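4-amino-4-deoxychorismate lyase (Legionella pneumophila, PDB 3LUL) is a fold-type IV protein of the class IV aminotransferase family and carries pyridoxal phosphate bound to a lysine. Local coordinates at residues D231-T236 / R243-L248; L222-I227 / S247-I252. All coordinates share one frame; numbering follows the deposited sequence. Where two conformers were deposited one is given.

Overall arrangement
Both interactions use strand 241-248 of the larger sheet, and their centres lie about 10 Å apart. Interaction 1 pairs that strand with 232-237 in a beta hairpin. Interaction 2 takes the far end of the same strand and its turn to 251-252, and packs them against the short helix 224-228. Helix 224-228 leads directly into strand 232-237, which links the two contacts along the chain as well. They touch where Val233 CG2 lies 4.0 Å from Ile227 CG2, and where Leu246 O lies 3.7 Å from Ile252 CG2. Lys141, the residue modified with pyridoxal phosphate, belongs to neither contact.

Interaction 1. Residues D231-T236 / R243-L248; sequences DAVFLT and RRVLSL
Val245 lies against Val233 and Leu235, on the antiparallel partner strand of a beta hairpin. Its CB comes first, 3.2 Å from Val233 O and 4.0 Å from Val233 CB. Val245 CG2 then reaches past Val233 O, to 3.7 Å from Leu235 CG. Both leucine methyls are a little farther from it. Val233 CG1 lies 4.0 Å from Val245 CG2. Val245 CG2 stands beside its own backbone N, while CG1 is turned anti to that N (chi1 174°). The valine and leucine side chains cross at about a right angle. Leu235 and Arg243 form the hydrogen-bonded pair. Leu235 N donates to Arg243 O at 2.8 Å, nearly straight at 166° and in the carbonyl plane. Arg243 N returns a bond to Leu235 O at 2.9 Å. Val245 N also reaches Val233 O at 3.0 Å, but the angle at hydrogen is only 142°. A water accepts from Val233 N and lies 2.9 Å from Val245 O, to which it probably donates. The Phe234 ring leads away to lie parallel to that of Phe181. The contact combines direct backbone bonds with buried aliphatic packing, and a water probably links the strands where they diverge.

Interaction 2. Residues L222-I227 / S247-I252; sequences LTKKRI and SLDNII
Ile227 and Leu248 make the apolar part of this contact, and Lys224 and Asp249 the charged part. Ile227 CG2 sits 3.8 Å from Leu248 CD2, and the two side chains cross at about a right angle. Ile227 CD1 approaches Leu248 CD2 too, at 4.1 Å. Placing CG anti to the backbone N (chi1 -172°) starts Lys224 on an extended course toward the turn. There Lys224 NZ forms a salt bridge with Asp249 OD2 at 3.1 Å, and the hydrogen bond within it is weak. Asp249 OD2 also bonds to Ser126 OG, so two groups hold this oxygen. A second, long and weak ion pair joins Lys224 to Glu228. Leu164 and Phe166 of strand 162-167 flank the apolar part. Thr223 is the N-cap, and its OG1 accepts a weak bond from Arg226 N at 3.3 Å. Within 247-252, Leu248 N donates to Ile251 O at 2.9 Å. A weak bond runs back from Ile251 N to Leu248 O at 3.0 Å. These bonds hold Asp249 at a corner of the turn. The arrangement is a type II' beta turn joining strand 241-248 to the short, weakly bonded strand 251-252, with Leu248 packed against an N-capped short helix.

Interaction 1. Residues D231-T236 / R243-L248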
ATOM      1  N   ASP B 231     -29.759 -13.229   8.461  1.00  8.04           N
ATOM      2  CA  ASP B 231     -29.929 -14.574   9.000  1.00 10.55           C
ATOM      3  C   ASP B 231     -28.580 -15.279   9.127  1.00 11.20           C
ATOM      4  O   ASP B 231     -28.333 -16.003  10.111  1.00 11.71           O
ATOM      5  CB  ASP B 231     -30.910 -15.408   8.149  1.00  9.16           C
ATOM      6  CG  ASP B 231     -32.335 -14.864   8.195  1.00 11.47           C
ATOM      7  OD1 ASP B 231     -32.726 -14.320   9.263  1.00 12.17           O
ATOM      8  OD2 ASP B 231     -33.061 -14.977   7.184  1.00 10.96           O
ATOM      9  N   ALA B 232     -27.722 -15.071   8.122  1.00  9.72           N
ATOM     10  CA  ALA B 232     -26.361 -15.593   8.132  1.00  7.34           C
ATOM     11  C   ALA B 232     -25.496 -14.680   7.323  1.00  8.71           C
ATOM     12  O   ALA B 232     -26.002 -13.933   6.486  1.00  6.95           O
ATOM     13  CB  ALA B 232     -26.279 -16.980   7.537  1.00 10.52           C
ATOM     14  N   VAL B 233     -24.201 -14.809   7.574  1.00  8.74           N
ATOM     15  CA  VAL B 233     -23.184 -14.009   6.946  1.00  8.27           C
ATOM     16  C   VAL B 233     -22.038 -14.941   6.687  1.00  9.58           C
ATOM     17  O   VAL B 233     -21.674 -15.778   7.547  1.00 10.34           O
ATOM     18  CB  VAL B 233     -22.668 -12.865   7.841  1.00 10.68           C
ATOM     19  CG1 VAL B 233     -21.588 -12.077   7.138  1.00  5.81           C
ATOM     20  CG2 VAL B 233     -23.843 -11.914   8.271  1.00 11.58           C
ATOM     21  N   PHE B 234     -21.415 -14.781   5.530  1.00 11.83           N
ATOM     22  CA  PHE B 234     -20.231 -15.642   5.183  1.00  7.19           C
ATOM     23  C   PHE B 234     -19.275 -14.939   4.223  1.00  7.95           C
ATOM     24  O   PHE B 234     -19.607 -13.937   3.594  1.00  9.27           O
ATOM     25  CB  PHE B 234     -20.665 -17.026   4.647  1.00  7.89           C
ATOM     26  CG  PHE B 234     -21.300 -17.010   3.273  1.00  8.96           C
ATOM     27  CD1 PHE B 234     -20.515 -17.021   2.125  1.00  7.46           C
ATOM     28  CD2 PHE B 234     -22.686 -16.965   3.132  1.00  8.93           C
ATOM     29  CE1 PHE B 234     -21.107 -17.039   0.866  1.00  9.73           C
ATOM     30  CE2 PHE B 234     -23.294 -16.969   1.867  1.00 12.70           C
ATOM     31  CZ  PHE B 234     -22.515 -17.001   0.744  1.00 10.81           C
ATOM     32  N   LEU B 235     -18.059 -15.454   4.145  1.00  8.60           N
ATOM     33  CA  LEU B 235     -16.997 -14.837   3.337  1.00  8.68           C
ATOM     34  C   LEU B 235     -16.509 -15.783   2.256  1.00 11.23           C
ATOM     35  O   LEU B 235     -16.651 -16.986   2.393  1.00  9.54           O
ATOM     36  CB  LEU B 235     -15.823 -14.510   4.223  1.00  9.01           C
ATOM     37  CG  LEU B 235     -16.133 -13.719   5.497  1.00 10.62           C
ATOM     38  CD1 LEU B 235     -14.866 -13.607   6.372  1.00 12.25           C
ATOM     39  CD2 LEU B 235     -16.685 -12.350   5.155  1.00  9.28           C
ATOM     40  N   THR B 236     -15.897 -15.238   1.211  1.00  8.88           N
ATOM     41  CA  THR B 236     -15.430 -16.054   0.110  1.00 10.06           C
ATOM     42  C   THR B 236     -14.028 -15.615  -0.311  1.00  8.67           C
ATOM     43  O   THR B 236     -13.729 -14.421  -0.377  1.00  8.71           O
ATOM     44  CB  THR B 236     -16.384 -15.971  -1.142  1.00  9.20           C
ATOM     45  OG1 THR B 236     -16.397 -14.635  -1.670  1.00 10.32           O
ATOM     46  CG2 THR B 236     -17.849 -16.373  -0.806  1.00  6.68           C
ATOM     47  N   ARG B 243     -16.349 -19.318   4.082  1.00 10.57           N
ATOM     48  CA  ARG B 243     -16.039 -19.329   5.514  1.00 10.67           C
ATOM     49  C   ARG B 243     -17.238 -18.716   6.227  1.00 12.10           C
ATOM     50  O   ARG B 243     -17.696 -17.610   5.894  1.00 11.22           O
ATOM     51  CB  ARG B 243     -14.773 -18.533   5.782  1.00 15.26           C
ATOM     52  CG  ARG B 243     -14.255 -18.545   7.233  1.00 21.31           C
ATOM     53  CD  ARG B 243     -13.245 -19.686   7.508  1.00 24.09           C
ATOM     54  NE  ARG B 243     -12.932 -19.807   8.951  1.00 22.35           N
ATOM     55  CZ  ARG B 243     -11.850 -19.309   9.565  1.00 20.73           C
ATOM     56  NH1 ARG B 243     -10.933 -18.609   8.898  1.00 28.51           N
ATOM     57  NH2 ARG B 243     -11.692 -19.469  10.882  1.00 24.19           N
ATOM     58  N   ARG B 244     -17.761 -19.453   7.207  1.00 10.03           N
ATOM     59  CA  ARG B 244     -18.936 -19.004   7.935  1.00  8.90           C
ATOM     60  C   ARG B 244     -18.528 -17.949   8.933  1.00  8.24           C
ATOM     61  O   ARG B 244     -17.425 -18.007   9.477  1.00 10.89           O
ATOM     62  CB  ARG B 244     -19.599 -20.192   8.650  1.00 10.00           C
ATOM     63  CG  ARG B 244     -20.116 -21.267   7.715  1.00 10.73           C
ATOM     64  CD  ARG B 244     -20.451 -22.540   8.475  1.00 14.21           C
ATOM     65  NE  ARG B 244     -20.652 -23.679   7.567  1.00 19.48           N
ATOM     66  CZ  ARG B 244     -21.812 -24.076   7.026  1.00 15.77           C
ATOM     67  NH1 ARG B 244     -22.958 -23.461   7.294  1.00 15.99           N
ATOM     68  NH2 ARG B 244     -21.831 -25.133   6.213  1.00 18.38           N
ATOM     69  N   VAL B 245     -19.423 -16.995   9.165  1.00  6.34           N
ATOM     70  CA  VAL B 245     -19.189 -15.892  10.113  1.00  7.51           C
ATOM     71  C   VAL B 245     -20.054 -16.080  11.364  1.00  7.44           C
ATOM     72  O   VAL B 245     -21.270 -16.195  11.283  1.00  9.13           O
ATOM     73  CB  VAL B 245     -19.449 -14.520   9.462  1.00  8.73           C
ATOM     74  CG1 VAL B 245     -19.361 -13.358  10.505  1.00  9.10           C
ATOM     75  CG2 VAL B 245     -18.470 -14.275   8.302  1.00  9.64           C
ATOM     76  N   LEU B 246     -19.389 -16.141  12.511  1.00  8.59           N
ATOM     77  CA  LEU B 246     -20.036 -16.301  13.808  1.00  9.78           C
ATOM     78  C   LEU B 246     -20.524 -14.973  14.350  1.00  9.73           C
ATOM     79  O   LEU B 246     -21.578 -14.912  14.970  1.00 11.22           O
ATOM     80  CB  LEU B 246     -19.093 -16.967  14.822  1.00 12.50           C
ATOM     81  CG  LEU B 246     -19.610 -17.146  16.270  1.00 12.28           C
ATOM     82  CD1 LEU B 246     -20.914 -17.932  16.336  1.00 15.99           C
ATOM     83  CD2 LEU B 246     -18.546 -17.817  17.129  1.00 16.95           C
ATOM     84  N   SER B 247     -19.776 -13.906  14.117  1.00  7.47           N
ATOM     85  CA  SER B 247     -20.106 -12.625  14.718  1.00  9.84           C
ATOM     86  C   SER B 247     -19.467 -11.443  14.026  1.00 10.00           C
ATOM     87  O   SER B 247     -18.394 -11.579  13.448  1.00  8.33           O
ATOM     88  CB  SER B 247     -19.712 -12.601  16.200  1.00  9.02           C
ATOM     89  OG  SER B 247     -18.306 -12.775  16.402  1.00  9.60           O
ATOM     90  N   LEU B 248     -20.121 -10.281  14.161  1.00  9.88           N
ATOM     91  CA  LEU B 248     -19.557  -8.977  13.795  1.00  9.51           C
ATOM     92  C   LEU B 248     -19.696  -8.071  15.025  1.00 10.66           C
ATOM     93  O   LEU B 248     -20.816  -7.827  15.469  1.00 12.15           O
ATOM     94  CB  LEU B 248     -20.296  -8.350  12.616  1.00  8.99           C
ATOM     95  CG  LEU B 248     -19.882  -6.911  12.253  1.00  8.39           C
ATOM     96  CD1 LEU B 248     -18.359  -6.783  11.872  1.00  9.58           C
ATOM     97  CD2 LEU B 248     -20.791  -6.349  11.186  1.00  8.46           C
TER
HETATM   98  O   HOH W   1     -23.645 -16.649   9.767  1.00  5.84           O

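Interaction 2. Residues L222-I227 / S247-I252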
ATOM      1  N   LEU B 222     -24.864  -2.188   0.964  1.00 12.20           N
ATOM      2  CA  LEU B 222     -25.336  -2.759   2.230  1.00 11.40           C
ATOM      3  C   LEU B 222     -24.822  -1.942   3.402  1.00 12.38           C
ATOM      4  O   LEU B 222     -23.624  -1.701   3.516  1.00 10.39           O
ATOM      5  CB  LEU B 222     -24.852  -4.192   2.375  1.00 13.17           C
ATOM      6  CG  LEU B 222     -25.440  -5.227   1.421  1.00 11.18           C
ATOM      7  CD1 LEU B 222     -24.544  -6.453   1.329  1.00 13.70           C
ATOM      8  CD2 LEU B 222     -26.862  -5.591   1.854  1.00 12.14           C
ATOM      9  N   THR B 223     -25.734  -1.512   4.269  1.00 12.30           N
ATOM     10  CA  THR B 223     -25.353  -0.788   5.496  1.00 15.35           C
ATOM     11  C   THR B 223     -24.960  -1.796   6.590  1.00 15.71           C
ATOM     12  O   THR B 223     -25.202  -3.018   6.452  1.00 16.21           O
ATOM     13  CB  THR B 223     -26.530   0.048   5.995  1.00 16.67           C
ATOM     14  OG1 THR B 223     -27.612  -0.840   6.248  1.00 16.99           O
ATOM     15  CG2 THR B 223     -26.966   1.063   4.946  1.00 16.64           C
ATOM     16  N   LYS B 224     -24.409  -1.295   7.692  1.00 15.36           N
ATOM     17  CA  LYS B 224     -24.037  -2.149   8.834  1.00 14.93           C
ATOM     18  C   LYS B 224     -25.297  -2.795   9.434  1.00 15.68           C
ATOM     19  O   LYS B 224     -25.274  -3.955   9.852  1.00 16.06           O
ATOM     20  CB  LYS B 224     -23.284  -1.363   9.906  1.00 17.73           C
ATOM     21  CG  LYS B 224     -22.712  -2.236  11.015  1.00 21.61           C
ATOM     22  CD  LYS B 224     -21.863  -1.430  11.985  1.00 30.91           C
ATOM     23  CE  LYS B 224     -21.255  -2.338  13.038  1.00 36.68           C
ATOM     24  NZ  LYS B 224     -20.902  -1.611  14.296  1.00 45.93           N
ATOM     25  N   LYS B 225     -26.382  -2.033   9.426  1.00 13.67           N
ATOM     26  CA  LYS B 225     -27.673  -2.511   9.904  1.00 17.37           C
ATOM     27  C   LYS B 225     -28.174  -3.718   9.104  1.00 16.57           C
ATOM     28  O   LYS B 225     -28.762  -4.622   9.686  1.00 17.86           O
ATOM     29  CB  LYS B 225     -28.716  -1.392   9.893  1.00 19.39           C
ATOM     30  CG  LYS B 225     -30.089  -1.842  10.457  1.00 25.27           C
ATOM     31  CD  LYS B 225     -31.102  -0.711  10.532  1.00 32.97           C
ATOM     32  CE  LYS B 225     -32.545  -1.257  10.650  1.00 38.99           C
ATOM     33  NZ  LYS B 225     -32.684  -2.387  11.617  1.00 36.38           N
ATOM     34  N   ARG B 226     -27.955  -3.744   7.789  1.00 16.09           N
ATOM     35  CA  ARG B 226     -28.285  -4.952   6.990  1.00 15.57           C
ATOM     36  C   ARG B 226     -27.549  -6.189   7.449  1.00 14.09           C
ATOM     37  O   ARG B 226     -28.130  -7.288   7.475  1.00 13.86           O
ATOM     38  CB  ARG B 226     -28.009  -4.753   5.501  1.00 16.53           C
ATOM     39  CG  ARG B 226     -28.879  -3.729   4.831  1.00 22.19           C
ATOM     40  CD  ARG B 226     -30.333  -4.083   4.894  1.00 25.26           C
ATOM     41  NE  ARG B 226     -30.603  -5.429   4.389  1.00 26.13           N
ATOM     42  CZ  ARG B 226     -30.884  -5.742   3.120  1.00 31.08           C
ATOM     43  NH1 ARG B 226     -30.938  -4.809   2.172  1.00 27.74           N
ATOM     44  NH2 ARG B 226     -31.120  -7.016   2.796  1.00 38.43           N
ATOM     45  N   ILE B 227     -26.273  -6.039   7.796  1.00 10.81           N
ATOM     46  CA  ILE B 227     -25.482  -7.172   8.271  1.00 16.73           C
ATOM     47  C   ILE B 227     -26.018  -7.629   9.617  1.00 17.83           C
ATOM     48  O   ILE B 227     -26.264  -8.830   9.833  1.00 17.65           O
ATOM     49  CB  ILE B 227     -23.977  -6.838   8.413  1.00 18.41           C
ATOM     50  CG1 ILE B 227     -23.416  -6.295   7.119  1.00 23.40           C
ATOM     51  CG2 ILE B 227     -23.180  -8.052   8.782  1.00 17.01           C
ATOM     52  CD1 ILE B 227     -22.041  -5.606   7.321  1.00 20.88           C
ATOM     53  N   SER B 247     -19.776 -13.906  14.117  1.00  7.47           N
ATOM     54  CA  SER B 247     -20.106 -12.625  14.718  1.00  9.84           C
ATOM     55  C   SER B 247     -19.467 -11.443  14.026  1.00 10.00           C
ATOM     56  O   SER B 247     -18.394 -11.579  13.448  1.00  8.33           O
ATOM     57  CB  SER B 247     -19.712 -12.601  16.200  1.00  9.02           C
ATOM     58  OG  SER B 247     -18.306 -12.775  16.402  1.00  9.60           O
ATOM     59  N   LEU B 248     -20.121 -10.281  14.161  1.00  9.88           N
ATOM     60  CA  LEU B 248     -19.557  -8.977  13.795  1.00  9.51           C
ATOM     61  C   LEU B 248     -19.696  -8.071  15.025  1.00 10.66           C
ATOM     62  O   LEU B 248     -20.816  -7.827  15.469  1.00 12.15           O
ATOM     63  CB  LEU B 248     -20.296  -8.350  12.616  1.00  8.99           C
ATOM     64  CG  LEU B 248     -19.882  -6.911  12.253  1.00  8.39           C
ATOM     65  CD1 LEU B 248     -18.359  -6.783  11.872  1.00  9.58           C
ATOM     66  CD2 LEU B 248     -20.791  -6.349  11.186  1.00  8.46           C
ATOM     67  N   ASP B 249     -18.571  -7.582  15.557  1.00 12.14           N
ATOM     68  CA  ASP B 249     -18.582  -6.747  16.770  1.00  9.43           C
ATOM     69  C   ASP B 249     -19.354  -7.508  17.865  1.00 13.97           C
ATOM     70  O   ASP B 249     -19.032  -8.664  18.151  1.00 14.78           O
ATOM     71  CB  ASP B 249     -19.171  -5.370  16.418  1.00 10.11           C
ATOM     72  CG  ASP B 249     -18.410  -4.678  15.293  1.00 11.40           C
ATOM     73  OD1 ASP B 249     -17.166  -4.683  15.348  1.00  9.61           O
ATOM     74  OD2 ASP B 249     -19.038  -4.091  14.381  1.00 10.57           O
ATOM     75  N   ASN B 250     -20.385  -6.902  18.430  1.00 13.28           N
ATOM     76  CA  ASN B 250     -21.203  -7.586  19.439  1.00 19.53           C
ATOM     77  C   ASN B 250     -22.496  -8.196  18.895  1.00 19.64           C
ATOM     78  O   ASN B 250     -23.553  -8.100  19.509  1.00 19.29           O
ATOM     79  CB  ASN B 250     -21.505  -6.661  20.603  1.00 21.33           C
ATOM     80  CG  ASN B 250     -22.425  -5.512  20.235  1.00 25.93           C
ATOM     81  OD1 ASN B 250     -22.143  -4.733  19.313  1.00 31.12           O
ATOM     82  ND2 ASN B 250     -23.534  -5.389  20.978  1.00 28.75           N
ATOM     83  N   ILE B 251     -22.411  -8.873  17.763  1.00 17.56           N
ATOM     84  CA  ILE B 251     -23.599  -9.456  17.153  1.00 16.10           C
ATOM     85  C   ILE B 251     -23.241 -10.870  16.727  1.00 16.99           C
ATOM     86  O   ILE B 251     -22.319 -11.058  15.931  1.00 15.75           O
ATOM     87  CB  ILE B 251     -24.092  -8.596  15.970  1.00 16.77           C
ATOM     88  CG1 ILE B 251     -24.403  -7.167  16.453  1.00 22.16           C
ATOM     89  CG2 ILE B 251     -25.345  -9.216  15.327  1.00 18.16           C
ATOM     90  CD1 ILE B 251     -23.938  -6.093  15.555  1.00 25.63           C
ATOM     91  N   ILE B 252     -23.953 -11.845  17.293  1.00 15.00           N
ATOM     92  CA  ILE B 252     -23.747 -13.261  17.016  0.50 13.70           C
ATOM     93  C   ILE B 252     -24.788 -13.685  15.988  1.00 14.07           C
ATOM     94  O   ILE B 252     -25.962 -13.329  16.124  1.00 16.64           O
ATOM     95  CB  ILE B 252     -23.937 -14.121  18.296  0.50 14.65           C
ATOM     96  CG1 ILE B 252     -23.140 -13.542  19.469  0.50 16.63           C
ATOM     97  CG2 ILE B 252     -23.500 -15.553  18.055  0.50 13.74           C
ATOM     98  CD1 ILE B 252     -21.651 -13.605  19.271  0.50 16.78           C
TER